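Long-range contacts in putative pachytene checkpoint protein 2 (Caenorhabditis elegans, PDB 4XGU), which probably acts in chromosome recombination during meiosis as an ATP-hydrolysing AAA+ protein remodeler: residues B[231-236]-B[285-290]; B[247-252]-B[293-298]. One frame throughout, in Å; residues are numbered along the deposited sequence.

Overall arrangement
Both contacts lie in the AAA ATPase range and join two helix-strand units: helix 228-241 runs on into strand 245-251, and helix 275-288 into strand 293-299. Contact 1 pairs the two helices and contact 2 the two strands, their centres about 11 Å apart. Contact 2 is buried throughout, backbone hydrogen bonds run along its length, and its far end approaches the bound ADP. Contact 1 is smaller and lies farther from the centre of the chain, apolar where it faces the sheet and charged where it is partly exposed. The two layers meet where Ile287 CG2 packs on Val293 CG1, at 3.4 Å, and Ile236 CG2 on Val249 CG2.

Contact 1 (B[231-236]-B[285-290]); sequences KMFDQI and DRIRRR
Asp234 and Arg286 form a salt bridge between helices 228-241 and 275-288, using a single carboxylate oxygen. Asp234 OD1 accepts from Arg286 NH2 at 2.7 Å and, weakly, from Arg286 NH1 at 3.0 Å. The arginine chain bends at chi3 (68°), and its guanidinium stands 63° from the carboxylate plane, with NH2 above that plane. Asp234 OD2 takes a weak bond from Gln230 within its own helix. Arg286 NH2 also donates to Gln283 OE1 of its own helix, and NH1 pairs with Asp237 OD2. Arg286 thus serves both Asp234 and Asp237, the latter also paired with Arg290, and is likely to offset part of their repulsion. An alanine here would probably leave Asp234 OD1 without its cation and Gln283 OE1 without this donor, while Asp237 would keep Arg290. Beside the bridge, Ile287 crosses Phe233 and Ile236 at about a right angle. Ile287 CD1 lies 3.3 Å from Phe233 CD2 and 3.6 Å from Ile236 CG2, while Ile236 CD1 covers one phenyl face near its rim. Phe233 and Ile236 also touch strand 206-212, and Ile287 strand 293-299, the layering of helices over one face of the central parallel strands in a P-loop NTPase fold.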
ATOM      1  N   LYS B 231     -10.839  27.864   3.589  1.00123.83           N
ATOM      2  CA  LYS B 231     -11.181  29.082   4.314  1.00124.88           C
ATOM      3  C   LYS B 231     -10.118  30.162   4.126  1.00121.62           C
ATOM      4  O   LYS B 231     -10.435  31.345   3.987  1.00122.82           O
ATOM      5  CB  LYS B 231     -11.364  28.776   5.802  1.00126.70           C
ATOM      6  CG  LYS B 231     -11.610  29.997   6.670  1.00130.66           C
ATOM      7  CD  LYS B 231     -11.693  29.615   8.138  1.00137.32           C
ATOM      8  CE  LYS B 231     -11.856  30.845   9.020  1.00139.07           C
ATOM      9  NZ  LYS B 231     -11.917  30.498  10.468  1.00141.32           N
ATOM     10  N   MET B 232      -8.856  29.746   4.119  1.00114.11           N
ATOM     11  CA  MET B 232      -7.747  30.675   3.954  1.00103.53           C
ATOM     12  C   MET B 232      -7.744  31.277   2.557  1.00106.92           C
ATOM     13  O   MET B 232      -7.579  32.485   2.391  1.00110.76           O
ATOM     14  CB  MET B 232      -6.417  29.973   4.228  1.00 93.40           C
ATOM     15  CG  MET B 232      -5.205  30.879   4.122  1.00 84.08           C
ATOM     16  SD  MET B 232      -3.677  29.989   4.466  1.00113.46           S
ATOM     17  CE  MET B 232      -3.786  28.669   3.262  1.00 94.83           C
ATOM     18  N   PHE B 233      -7.933  30.425   1.554  1.00103.47           N
ATOM     19  CA  PHE B 233      -7.929  30.866   0.167  1.00100.00           C
ATOM     20  C   PHE B 233      -9.185  31.669  -0.167  1.00105.56           C
ATOM     21  O   PHE B 233      -9.170  32.511  -1.065  1.00109.09           O
ATOM     22  CB  PHE B 233      -7.788  29.661  -0.767  1.00 98.71           C
ATOM     23  CG  PHE B 233      -6.364  29.215  -0.968  1.00103.11           C
ATOM     24  CD1 PHE B 233      -5.670  28.570   0.042  1.00106.21           C
ATOM     25  CD2 PHE B 233      -5.718  29.441  -2.170  1.00106.23           C
ATOM     26  CE1 PHE B 233      -4.359  28.162  -0.146  1.00105.91           C
ATOM     27  CE2 PHE B 233      -4.409  29.036  -2.361  1.00105.82           C
ATOM     28  CZ  PHE B 233      -3.730  28.397  -1.347  1.00103.29           C
ATOM     29  N   ASP B 234     -10.267  31.412   0.564  1.00107.57           N
ATOM     30  CA  ASP B 234     -11.505  32.168   0.392  1.00114.25           C
ATOM     31  C   ASP B 234     -11.311  33.630   0.783  1.00119.18           C
ATOM     32  O   ASP B 234     -11.932  34.525   0.207  1.00122.81           O
ATOM     33  CB  ASP B 234     -12.637  31.550   1.214  1.00119.51           C
ATOM     34  CG  ASP B 234     -13.377  30.460   0.462  1.00126.23           C
ATOM     35  OD1 ASP B 234     -13.673  30.659  -0.736  1.00127.44           O
ATOM     36  OD2 ASP B 234     -13.661  29.404   1.067  1.00129.78           O
ATOM     37  N   GLN B 235     -10.446  33.865   1.765  1.00118.90           N
ATOM     38  CA  GLN B 235     -10.118  35.224   2.177  1.00114.80           C
ATOM     39  C   GLN B 235      -9.243  35.908   1.133  1.00103.95           C
ATOM     40  O   GLN B 235      -9.409  37.096   0.855  1.00104.23           O
ATOM     41  CB  GLN B 235      -9.416  35.226   3.535  1.00122.35           C
ATOM     42  CG  GLN B 235      -8.968  36.605   3.977  1.00132.20           C
ATOM     43  CD  GLN B 235      -8.585  36.658   5.439  1.00146.47           C
ATOM     44  OE1 GLN B 235      -8.251  35.640   6.044  1.00154.39           O
ATOM     45  NE2 GLN B 235      -8.643  37.852   6.018  1.00149.71           N
ATOM     46  N   ILE B 236      -8.308  35.153   0.561  1.00 95.47           N
ATOM     47  CA  ILE B 236      -7.483  35.663  -0.527  1.00 87.76           C
ATOM     48  C   ILE B 236      -8.371  36.045  -1.696  1.00 89.09           C
ATOM     49  O   ILE B 236      -8.141  37.050  -2.368  1.00 85.83           O
ATOM     50  CB  ILE B 236      -6.446  34.633  -1.012  1.00 87.66           C
ATOM     51  CG1 ILE B 236      -5.804  33.906   0.166  1.00 94.16           C
ATOM     52  CG2 ILE B 236      -5.392  35.310  -1.881  1.00 83.99           C
ATOM     53  CD1 ILE B 236      -4.734  32.918  -0.244  1.00 96.00           C
ATOM     54  N   ASP B 285      -5.925  26.874  -8.342  1.00 83.64           N
ATOM     55  CA  ASP B 285      -6.534  27.076  -9.652  1.00 92.18           C
ATOM     56  C   ASP B 285      -7.560  28.204  -9.665  1.00 93.54           C
ATOM     57  O   ASP B 285      -7.649  28.958 -10.636  1.00 94.53           O
ATOM     58  CB  ASP B 285      -7.191  25.784 -10.135  1.00102.87           C
ATOM     59  CG  ASP B 285      -6.217  24.870 -10.848  1.00111.13           C
ATOM     60  OD1 ASP B 285      -5.040  24.814 -10.434  1.00106.67           O
ATOM     61  OD2 ASP B 285      -6.629  24.215 -11.830  1.00120.34           O
ATOM     62  N   ARG B 286      -8.338  28.314  -8.592  1.00 92.79           N
ATOM     63  CA  ARG B 286      -9.347  29.363  -8.495  1.00 92.84           C
ATOM     64  C   ARG B 286      -8.705  30.739  -8.481  1.00 91.67           C
ATOM     65  O   ARG B 286      -9.174  31.672  -9.132  1.00 96.98           O
ATOM     66  CB  ARG B 286     -10.198  29.183  -7.238  1.00 95.28           C
ATOM     67  CG  ARG B 286     -11.058  30.397  -6.910  1.00 96.91           C
ATOM     68  CD  ARG B 286     -12.215  30.036  -5.997  1.00102.56           C
ATOM     69  NE  ARG B 286     -11.765  29.658  -4.664  1.00105.63           N
ATOM     70  CZ  ARG B 286     -12.143  30.271  -3.547  1.00111.95           C
ATOM     71  NH1 ARG B 286     -12.986  31.294  -3.603  1.00111.63           N
ATOM     72  NH2 ARG B 286     -11.685  29.858  -2.372  1.00116.87           N
ATOM     73  N   ILE B 287      -7.615  30.845  -7.736  1.00 91.32           N
ATOM     74  CA  ILE B 287      -6.958  32.117  -7.490  1.00 88.84           C
ATOM     75  C   ILE B 287      -6.252  32.687  -8.728  1.00 84.66           C
ATOM     76  O   ILE B 287      -6.373  33.879  -9.027  1.00 78.46           O
ATOM     77  CB  ILE B 287      -5.958  31.963  -6.328  1.00 92.96           C
ATOM     78  CG1 ILE B 287      -6.715  31.909  -5.001  1.00102.53           C
ATOM     79  CG2 ILE B 287      -4.955  33.086  -6.310  1.00 89.69           C
ATOM     80  CD1 ILE B 287      -5.895  32.343  -3.814  1.00109.36           C
ATOM     81  N   ARG B 288      -5.538  31.830  -9.455  1.00 84.51           N
ATOM     82  CA  ARG B 288      -4.746  32.260 -10.606  1.00 77.59           C
ATOM     83  C   ARG B 288      -5.587  32.788 -11.771  1.00 76.28           C
ATOM     84  O   ARG B 288      -5.065  33.463 -12.658  1.00 77.47           O
ATOM     85  CB  ARG B 288      -3.867  31.107 -11.097  1.00 76.82           C
ATOM     86  CG  ARG B 288      -4.592  29.778 -11.181  1.00 85.18           C
ATOM     87  CD  ARG B 288      -3.715  28.693 -11.777  1.00 90.07           C
ATOM     88  NE  ARG B 288      -3.693  28.766 -13.234  1.00103.34           N
ATOM     89  CZ  ARG B 288      -3.011  27.934 -14.013  1.00117.67           C
ATOM     90  NH1 ARG B 288      -2.288  26.963 -13.475  1.00118.11           N
ATOM     91  NH2 ARG B 288      -3.053  28.075 -15.333  1.00127.34           N
ATOM     92  N   ARG B 289      -6.882  32.485 -11.767  1.00 74.15           N
ATOM     93  CA  ARG B 289      -7.766  32.914 -12.849  1.00 77.42           C
ATOM     94  C   ARG B 289      -7.952  34.423 -12.885  1.00 80.98           C
ATOM     95  O   ARG B 289      -8.251  34.995 -13.932  1.00 85.61           O
ATOM     96  CB  ARG B 289      -9.129  32.233 -12.732  1.00 84.00           C
ATOM     97  CG  ARG B 289      -9.210  30.921 -13.477  1.00 93.94           C
ATOM     98  CD  ARG B 289     -10.554  30.242 -13.288  1.00105.53           C
ATOM     99  NE  ARG B 289     -10.386  28.797 -13.166  1.00116.88           N
ATOM    100  CZ  ARG B 289     -10.158  27.979 -14.189  1.00125.02           C
ATOM    101  NH1 ARG B 289     -10.075  28.459 -15.424  1.00127.05           N
ATOM    102  NH2 ARG B 289     -10.011  26.678 -13.979  1.00128.16           N
ATOM    103  N   ARG B 290      -7.775  35.067 -11.737  1.00 84.63           N
ATOM    104  CA  ARG B 290      -7.923  36.514 -11.655  1.00 89.27           C
ATOM    105  C   ARG B 290      -6.766  37.227 -12.350  1.00 92.17           C
ATOM    106  O   ARG B 290      -5.642  36.728 -12.380  1.00 92.66           O
ATOM    107  CB  ARG B 290      -8.010  36.956 -10.196  1.00 88.12           C
ATOM    108  CG  ARG B 290      -8.947  36.116  -9.353  1.00 83.35           C
ATOM    109  CD  ARG B 290     -10.085  36.956  -8.805  1.00 87.45           C
ATOM    110  NE  ARG B 290     -11.062  36.140  -8.091  1.00 93.89           N
ATOM    111  CZ  ARG B 290     -12.245  36.583  -7.683  1.00101.33           C
ATOM    112  NH1 ARG B 290     -12.602  37.836  -7.921  1.00101.32           N
ATOM    113  NH2 ARG B 290     -13.074  35.770  -7.044  1.00111.47           N
TER

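Contact 2 (B[247-252]-B[293-298]); sequences VFVLID and VLILCT
Phe248 and Leu294 lie side by side, pointing the same way from adjacent parallel strands. From Phe248 CB, which comes no nearer than 4.1 Å to Leu294 O, the chain turns CG anti to the carbonyl carbon (chi1 -71°). Farther out, Phe248 CD2 meets Leu296 CD1, a methyl in the ring plane at its edge, at 3.7 Å. Toward the tip, Phe248 CE2 touches Leu294 CD2 at 3.6 Å. Ala193 of helix 185-199 also packs on this phenyl group, and Leu192 on Leu296. Beneath the side chains the backbones are tied by Leu294 N to Val247 O, Val249 N to Leu294 O, Leu296 N to Val249 O, Ile251 N to Leu296 O and Thr298 N to Ile251 O. These are central parallel strands of the AAA+ core; the first, ending at Ile251 with Asp252 just beyond, has the place and sequence expected of the Walker B motif. On the opposite face Val249 CB lies 3.6 Å from Ile295 CG2, and Val247 CG2 meets both methyls of Val293. At the nucleotide end Thr298 CG2 sits 3.2 Å from Asp252 OD1, while Thr298 OG1 makes a weak hydrogen bond with Lys185 NZ of the P-loop, and the threonine side chain comes within about 4 Å of the bound ADP, nearest atoms.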
ATOM      1  N   VAL B 247      -2.689  41.196  -5.701  1.00 85.88           N
ATOM      2  CA  VAL B 247      -2.334  40.372  -4.555  1.00 84.39           C
ATOM      3  C   VAL B 247      -1.237  39.375  -4.932  1.00 72.96           C
ATOM      4  O   VAL B 247      -1.214  38.831  -6.038  1.00 71.76           O
ATOM      5  CB  VAL B 247      -3.576  39.635  -3.978  1.00 63.58           C
ATOM      6  CG1 VAL B 247      -4.802  40.537  -4.049  1.00 61.48           C
ATOM      7  CG2 VAL B 247      -3.843  38.333  -4.702  1.00 66.38           C
ATOM      8  N   PHE B 248      -0.300  39.179  -4.013  1.00 65.90           N
ATOM      9  CA  PHE B 248       0.786  38.232  -4.212  1.00 61.74           C
ATOM     10  C   PHE B 248       0.652  37.086  -3.227  1.00 66.26           C
ATOM     11  O   PHE B 248       0.463  37.308  -2.033  1.00 74.48           O
ATOM     12  CB  PHE B 248       2.145  38.911  -4.038  1.00 62.21           C
ATOM     13  CG  PHE B 248       2.508  39.848  -5.150  1.00 61.43           C
ATOM     14  CD1 PHE B 248       2.120  41.178  -5.110  1.00 65.68           C
ATOM     15  CD2 PHE B 248       3.251  39.406  -6.230  1.00 57.71           C
ATOM     16  CE1 PHE B 248       2.459  42.048  -6.132  1.00 62.62           C
ATOM     17  CE2 PHE B 248       3.594  40.268  -7.255  1.00 58.03           C
ATOM     18  CZ  PHE B 248       3.198  41.592  -7.206  1.00 58.72           C
ATOM     19  N   VAL B 249       0.749  35.859  -3.720  1.00 56.19           N
ATOM     20  CA  VAL B 249       0.692  34.709  -2.833  1.00 58.30           C
ATOM     21  C   VAL B 249       2.007  33.950  -2.857  1.00 62.49           C
ATOM     22  O   VAL B 249       2.382  33.366  -3.874  1.00 64.13           O
ATOM     23  CB  VAL B 249      -0.453  33.760  -3.206  1.00 61.40           C
ATOM     24  CG1 VAL B 249      -0.438  32.538  -2.304  1.00 64.17           C
ATOM     25  CG2 VAL B 249      -1.788  34.483  -3.112  1.00 64.45           C
ATOM     26  N   LEU B 250       2.713  33.975  -1.732  1.00 61.38           N
ATOM     27  CA  LEU B 250       3.961  33.241  -1.601  1.00 65.99           C
ATOM     28  C   LEU B 250       3.732  31.941  -0.840  1.00 74.32           C
ATOM     29  O   LEU B 250       3.059  31.924   0.190  1.00 84.11           O
ATOM     30  CB  LEU B 250       5.017  34.093  -0.894  1.00 65.39           C
ATOM     31  CG  LEU B 250       6.344  33.394  -0.598  1.00 63.42           C
ATOM     32  CD1 LEU B 250       6.999  32.936  -1.889  1.00 63.85           C
ATOM     33  CD2 LEU B 250       7.274  34.303   0.183  1.00 62.06           C
ATOM     34  N   ILE B 251       4.289  30.852  -1.358  1.00 72.61           N
ATOM     35  CA  ILE B 251       4.166  29.547  -0.722  1.00 70.32           C
ATOM     36  C   ILE B 251       5.548  28.922  -0.523  1.00 74.41           C
ATOM     37  O   ILE B 251       6.243  28.608  -1.489  1.00 74.34           O
ATOM     38  CB  ILE B 251       3.273  28.607  -1.553  1.00 69.24           C
ATOM     39  CG1 ILE B 251       1.874  29.209  -1.704  1.00 65.75           C
ATOM     40  CG2 ILE B 251       3.195  27.233  -0.909  1.00 71.06           C
ATOM     41  CD1 ILE B 251       1.041  28.569  -2.786  1.00 58.87           C
ATOM     42  N   ASP B 252       5.940  28.750   0.734  1.00 82.32           N
ATOM     43  CA  ASP B 252       7.266  28.239   1.068  1.00 85.22           C
ATOM     44  C   ASP B 252       7.246  26.742   1.354  1.00 88.18           C
ATOM     45  O   ASP B 252       6.228  26.208   1.794  1.00 96.23           O
ATOM     46  CB  ASP B 252       7.834  28.990   2.272  1.00 90.38           C
ATOM     47  CG  ASP B 252       7.906  30.487   2.045  1.00 93.01           C
ATOM     48  OD1 ASP B 252       8.335  30.902   0.947  1.00 96.01           O
ATOM     49  OD2 ASP B 252       7.528  31.250   2.960  1.00 90.02           O
ATOM     50  N   VAL B 293      -3.887  39.021  -9.774  1.00 63.78           N
ATOM     51  CA  VAL B 293      -3.315  38.105  -8.797  1.00 58.51           C
ATOM     52  C   VAL B 293      -2.041  37.467  -9.337  1.00 61.82           C
ATOM     53  O   VAL B 293      -1.915  37.250 -10.537  1.00 67.27           O
ATOM     54  CB  VAL B 293      -4.326  37.006  -8.415  1.00 61.96           C
ATOM     55  CG1 VAL B 293      -3.699  35.999  -7.483  1.00 64.14           C
ATOM     56  CG2 VAL B 293      -5.552  37.621  -7.769  1.00 65.44           C
ATOM     57  N   LEU B 294      -1.092  37.182  -8.452  1.00 61.92           N
ATOM     58  CA  LEU B 294       0.140  36.516  -8.845  1.00 59.81           C
ATOM     59  C   LEU B 294       0.630  35.607  -7.724  1.00 67.69           C
ATOM     60  O   LEU B 294       0.825  36.057  -6.595  1.00 78.41           O
ATOM     61  CB  LEU B 294       1.204  37.550  -9.199  1.00 54.67           C
ATOM     62  CG  LEU B 294       2.435  37.028  -9.926  1.00 59.72           C
ATOM     63  CD1 LEU B 294       2.009  36.334 -11.201  1.00 68.30           C
ATOM     64  CD2 LEU B 294       3.369  38.179 -10.225  1.00 60.43           C
ATOM     65  N   ILE B 295       0.829  34.328  -8.028  1.00 64.57           N
ATOM     66  CA  ILE B 295       1.235  33.378  -6.997  1.00 65.50           C
ATOM     67  C   ILE B 295       2.662  32.875  -7.220  1.00 67.99           C
ATOM     68  O   ILE B 295       3.040  32.498  -8.330  1.00 71.01           O
ATOM     69  CB  ILE B 295       0.257  32.187  -6.920  1.00 69.68           C
ATOM     70  CG1 ILE B 295       0.151  31.475  -8.263  1.00 76.25           C
ATOM     71  CG2 ILE B 295      -1.128  32.668  -6.523  1.00 77.61           C
ATOM     72  CD1 ILE B 295      -0.996  30.489  -8.331  1.00 81.60           C
ATOM     73  N   LEU B 296       3.456  32.895  -6.154  1.00 67.92           N
ATOM     74  CA  LEU B 296       4.862  32.514  -6.233  1.00 58.40           C
ATOM     75  C   LEU B 296       5.164  31.342  -5.307  1.00 62.79           C
ATOM     76  O   LEU B 296       4.777  31.348  -4.140  1.00 72.14           O
ATOM     77  CB  LEU B 296       5.766  33.700  -5.883  1.00 59.42           C
ATOM     78  CG  LEU B 296       5.627  34.995  -6.689  1.00 59.54           C
ATOM     79  CD1 LEU B 296       4.586  35.924  -6.082  1.00 64.15           C
ATOM     80  CD2 LEU B 296       6.969  35.690  -6.794  1.00 58.32           C
ATOM     81  N   CYS B 297       5.862  30.341  -5.832  1.00 62.83           N
ATOM     82  CA  CYS B 297       6.183  29.144  -5.063  1.00 63.33           C
ATOM     83  C   CYS B 297       7.689  28.908  -4.988  1.00 66.37           C
ATOM     84  O   CYS B 297       8.427  29.234  -5.918  1.00 67.23           O
ATOM     85  CB  CYS B 297       5.496  27.922  -5.675  1.00 66.31           C
ATOM     86  SG  CYS B 297       3.703  28.073  -5.827  1.00 92.44           S
ATOM     87  N   THR B 298       8.140  28.340  -3.876  1.00 67.51           N
ATOM     88  CA  THR B 298       9.538  27.967  -3.730  1.00 74.02           C
ATOM     89  C   THR B 298       9.644  26.541  -3.200  1.00 74.98           C
ATOM     90  O   THR B 298       8.896  26.148  -2.308  1.00 85.88           O
ATOM     91  CB  THR B 298      10.297  28.937  -2.795  1.00 80.71           C
ATOM     92  OG1 THR B 298      11.585  28.393  -2.479  1.00 85.17           O
ATOM     93  CG2 THR B 298       9.528  29.158  -1.508  1.00 83.35           C
TER